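Local coordinates for protein thymidylate synthase 1 (Bacillus subtilis, PDB 1BKP) that catalyses the reductive methylation of dUMP to dTMP with 5,10-methylenetetrahydrofolate, supplying a precursor for DNA synthesis, at residues H38-F49 with E212-Y223. Numbering follows the deposited sequence. Where two conformers were deposited one is given.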
# COMPACT_ATOMS: atom_id res chain seq x y z
N HIS A 38 -9.65 24.73 2.56
CA HIS A 38 -9.71 23.81 1.42
C HIS A 38 -8.30 23.39 1.02
O HIS A 38 -7.30 24.02 1.50
CB HIS A 38 -10.44 24.47 0.25
CG HIS A 38 -11.92 24.64 0.49
ND1 HIS A 38 -12.80 23.59 0.46
CD2 HIS A 38 -12.65 25.73 0.83
CE1 HIS A 38 -14.02 24.01 0.78
NE2 HIS A 38 -13.95 25.31 1.00
N THR A 39 -8.20 22.41 0.12
CA THR A 39 -6.90 21.90 -0.32
C THR A 39 -6.90 21.61 -1.80
O THR A 39 -7.97 21.69 -2.43
CB THR A 39 -6.59 20.53 0.32
OG1 THR A 39 -7.58 19.57 -0.09
CG2 THR A 39 -6.59 20.63 1.85
N LEU A 40 -5.70 21.58 -2.38
CA LEU A 40 -5.45 21.10 -3.76
C LEU A 40 -4.80 19.67 -3.54
O LEU A 40 -3.99 19.51 -2.63
CB LEU A 40 -4.40 21.94 -4.55
CG LEU A 40 -4.78 23.41 -4.82
CD1 LEU A 40 -3.66 24.11 -5.52
CD2 LEU A 40 -6.06 23.48 -5.62
N SER A 41 -5.15 18.68 -4.37
CA SER A 41 -4.55 17.38 -4.18
C SER A 41 -4.36 16.67 -5.47
O SER A 41 -5.00 17.02 -6.50
CB SER A 41 -5.45 16.54 -3.26
OG SER A 41 -6.73 16.45 -3.86
N VAL A 42 -3.46 15.70 -5.42
CA VAL A 42 -3.16 14.77 -6.53
C VAL A 42 -3.12 13.36 -5.90
O VAL A 42 -3.07 13.19 -4.67
CB VAL A 42 -1.85 15.02 -7.26
CG1 VAL A 42 -1.90 16.36 -8.00
CG2 VAL A 42 -0.62 14.89 -6.26
N ILE A 43 -3.32 12.36 -6.72
CA ILE A 43 -3.40 10.99 -6.27
C ILE A 43 -2.20 10.16 -6.66
O ILE A 43 -1.78 10.19 -7.82
CB ILE A 43 -4.67 10.33 -6.94
CG1 ILE A 43 -5.98 10.93 -6.37
CG2 ILE A 43 -4.79 8.91 -6.67
CD1 ILE A 43 -7.22 10.42 -7.28
N SER A 44 -1.73 9.36 -5.69
CA SER A 44 -0.68 8.44 -5.86
C SER A 44 0.67 8.97 -6.34
O SER A 44 0.97 8.95 -7.53
CB SER A 44 -1.17 7.24 -6.70
OG SER A 44 -0.25 6.19 -6.69
N LYS A 45 1.52 9.34 -5.39
CA LYS A 45 2.89 9.84 -5.74
C LYS A 45 3.87 8.90 -4.99
O LYS A 45 3.54 8.33 -3.95
CB LYS A 45 3.11 11.30 -5.22
CG LYS A 45 2.18 12.30 -5.97
CD LYS A 45 2.73 12.50 -7.42
CE LYS A 45 2.02 13.53 -8.20
NZ LYS A 45 2.92 13.88 -9.38
N GLN A 46 5.13 8.96 -5.41
CA GLN A 46 6.14 8.08 -4.84
C GLN A 46 7.50 8.77 -4.78
O GLN A 46 7.88 9.45 -5.73
CB GLN A 46 6.31 6.82 -5.74
CG GLN A 46 7.36 5.90 -5.18
CD GLN A 46 7.52 4.62 -5.93
OE1 GLN A 46 8.44 4.52 -6.72
NE2 GLN A 46 6.70 3.61 -5.64
N MET A 47 8.23 8.60 -3.67
CA MET A 47 9.60 9.12 -3.58
C MET A 47 10.44 7.89 -3.29
O MET A 47 9.97 7.01 -2.53
CB MET A 47 9.73 10.17 -2.45
CG MET A 47 8.95 11.45 -2.84
SD MET A 47 8.95 12.65 -1.47
CE MET A 47 8.00 11.88 -0.39
N ARG A 48 11.64 7.82 -3.92
CA ARG A 48 12.55 6.66 -3.70
C ARG A 48 13.93 7.23 -3.46
O ARG A 48 14.34 8.16 -4.18
CB ARG A 48 12.67 5.80 -4.96
CG ARG A 48 11.40 5.34 -5.53
CD ARG A 48 11.69 4.45 -6.75
NE ARG A 48 12.24 3.09 -6.55
CZ ARG A 48 11.53 1.98 -6.83
NH1 ARG A 48 10.22 2.04 -7.09
NH2 ARG A 48 12.09 0.79 -6.75
N PHE A 49 14.66 6.61 -2.55
CA PHE A 49 16.00 7.06 -2.19
C PHE A 49 16.90 5.82 -2.11
O PHE A 49 16.49 4.73 -1.63
CB PHE A 49 15.94 7.75 -0.82
CG PHE A 49 14.96 8.85 -0.78
CD1 PHE A 49 15.33 10.14 -1.18
CD2 PHE A 49 13.70 8.63 -0.30
CE1 PHE A 49 14.43 11.13 -1.06
CE2 PHE A 49 12.82 9.66 -0.19
CZ PHE A 49 13.17 10.88 -0.55
N GLU A 212 17.19 0.24 -0.70
CA GLU A 212 16.41 1.42 -1.15
C GLU A 212 15.36 1.81 -0.13
O GLU A 212 14.97 0.95 0.68
CB GLU A 212 15.72 1.00 -2.48
CG GLU A 212 15.14 2.14 -3.18
CD GLU A 212 15.00 1.88 -4.65
OE1 GLU A 212 15.03 0.70 -5.07
OE2 GLU A 212 14.84 2.88 -5.39
N TYR A 213 14.87 3.08 -0.14
CA TYR A 213 13.81 3.48 0.82
C TYR A 213 12.74 4.15 -0.09
O TYR A 213 13.10 5.04 -0.87
CB TYR A 213 14.37 4.50 1.79
CG TYR A 213 13.29 5.20 2.60
CD1 TYR A 213 12.37 4.51 3.37
CD2 TYR A 213 13.23 6.58 2.60
CE1 TYR A 213 11.43 5.21 4.16
CE2 TYR A 213 12.31 7.28 3.39
CZ TYR A 213 11.42 6.57 4.18
OH TYR A 213 10.57 7.27 5.07
N ILE A 214 11.52 3.63 -0.09
CA ILE A 214 10.43 4.08 -0.95
C ILE A 214 9.28 4.56 -0.05
O ILE A 214 8.83 3.83 0.80
CB ILE A 214 10.01 2.88 -1.80
CG1 ILE A 214 11.23 2.39 -2.59
CG2 ILE A 214 8.90 3.25 -2.71
CD1 ILE A 214 11.36 0.91 -2.62
N PHE A 215 8.67 5.69 -0.42
CA PHE A 215 7.61 6.30 0.42
C PHE A 215 6.49 6.64 -0.55
O PHE A 215 6.66 7.41 -1.50
CB PHE A 215 8.15 7.56 1.07
CG PHE A 215 7.21 8.13 2.18
CD1 PHE A 215 6.06 8.85 1.85
CD2 PHE A 215 7.47 7.85 3.52
CE1 PHE A 215 5.12 9.30 2.84
CE2 PHE A 215 6.56 8.28 4.59
CZ PHE A 215 5.39 9.00 4.26
N ASN A 216 5.40 5.96 -0.37
CA ASN A 216 4.22 6.12 -1.26
C ASN A 216 3.16 6.91 -0.58
O ASN A 216 2.88 6.65 0.59
CB ASN A 216 3.60 4.74 -1.49
CG ASN A 216 4.50 3.84 -2.36
OD1 ASN A 216 4.88 4.24 -3.46
ND2 ASN A 216 5.01 2.76 -1.79
N ILE A 217 2.44 7.74 -1.33
CA ILE A 217 1.37 8.53 -0.66
C ILE A 217 0.12 8.43 -1.54
O ILE A 217 0.23 8.53 -2.76
CB ILE A 217 1.67 10.02 -0.58
CG1 ILE A 217 2.99 10.33 0.12
CG2 ILE A 217 0.60 10.73 0.30
CD1 ILE A 217 4.03 10.70 -0.87
N GLY A 218 -1.03 8.16 -0.92
CA GLY A 218 -2.28 8.07 -1.70
C GLY A 218 -2.89 9.45 -1.95
O GLY A 218 -2.65 10.04 -2.96
N ASP A 219 -3.55 10.06 -0.97
CA ASP A 219 -4.09 11.41 -1.28
C ASP A 219 -3.01 12.46 -0.87
O ASP A 219 -2.75 12.64 0.29
CB ASP A 219 -5.31 11.64 -0.48
CG ASP A 219 -6.05 12.90 -0.93
OD1 ASP A 219 -5.57 13.98 -0.62
OD2 ASP A 219 -7.03 12.82 -1.67
N CYS A 220 -2.40 13.10 -1.85
CA CYS A 220 -1.36 14.09 -1.64
C CYS A 220 -2.01 15.49 -1.63
O CYS A 220 -2.38 15.96 -2.68
CB CYS A 220 -0.49 13.99 -2.85
SG CYS A 220 1.16 14.36 -2.59
N HIS A 221 -2.09 16.16 -0.49
CA HIS A 221 -2.76 17.49 -0.47
C HIS A 221 -2.04 18.61 0.19
O HIS A 221 -1.15 18.37 0.99
CB HIS A 221 -4.13 17.35 0.17
CG HIS A 221 -4.11 16.70 1.54
ND1 HIS A 221 -3.94 17.42 2.69
CD2 HIS A 221 -4.29 15.42 1.93
CE1 HIS A 221 -4.03 16.62 3.75
NE2 HIS A 221 -4.24 15.39 3.31
N VAL A 222 -2.36 19.85 -0.26
CA VAL A 222 -1.79 21.02 0.40
C VAL A 222 -2.91 22.03 0.62
O VAL A 222 -3.81 22.19 -0.23
CB VAL A 222 -0.61 21.69 -0.32
CG1 VAL A 222 0.49 20.78 -0.67
CG2 VAL A 222 -1.01 22.46 -1.46
N TYR A 223 -2.97 22.60 1.82
CA TYR A 223 -3.99 23.63 2.13
C TYR A 223 -3.66 24.87 1.36
O TYR A 223 -2.48 25.23 1.28
CB TYR A 223 -4.08 23.92 3.60
CG TYR A 223 -4.68 22.77 4.37
CD1 TYR A 223 -3.92 21.70 4.77
CD2 TYR A 223 -6.07 22.72 4.62
CE1 TYR A 223 -4.50 20.57 5.37
CE2 TYR A 223 -6.69 21.63 5.24
CZ TYR A 223 -5.89 20.56 5.60
OH TYR A 223 -6.50 19.44 6.09
O HOH W 1 2.48 5.66 -5.05
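Segments 38-49 and 212-223 run antiparallel as sheet neighbours, with axes at 162° between 39-42 and 220-223 and at 168° between 44-49 and 212-217. Both chains turn a corner at the same level, I43 opposite D219 and S44 opposite G218. There S44 N donates to G218 O (3.0 Å); the register is kept, but two residues rather than one separate the hydrogen-bonded pairs V42 with C220 and K45 with I217, so both strands bend together.

On the face of Q46 and R48, the extended Q46 side chain (CG opposite the backbone N, chi1 179°) runs alongside N216 and sends NE2 to a lone pair of N216 OD1, 2.9 Å away; the donor lies in the N216 carbonyl plane and OD1 close to the Q46 amide plane, although the two amides are turned well away from each other. R48 bends at chi3, putting NE 2.9 Å from E212 OE2 in a nearly straight salt bridge, approached from above the carboxylate plane. In-plane bonds from NE to E212 OE2 and from NH1 to Q46 OE1 restrict rotation of the guanidinium, while I214 CG1 lies over one of its faces.

F49 and Y213 occupy the other face, rim to rim, their CD2 atoms 3.6 Å apart, while M47 CE reaches I217 CD1 at 4.2 Å. Toward the far end, V42 CG2 packs on C220 CB (3.5 Å), and T39 CG2 makes a CH-pi contact 3.6 Å from the centroid of the Y223 ring. H221, V222 and Y223 are predicted to bind dUMP at a site shared between subunits.

Helix 3-17 packs on V42 and M47, and helix 188-206 on M47 and Y213; strand 172-183 flanks 209-223. The face of S41, I43, Q46 and R48 lies against the second subunit, in keeping with the sheet-to-sheet dimer interface of thymidylate synthases: K169 NZ of that subunit is salt-bridged to D219 and hydrogen-bonded to S41, and its R48 reaches S44 O.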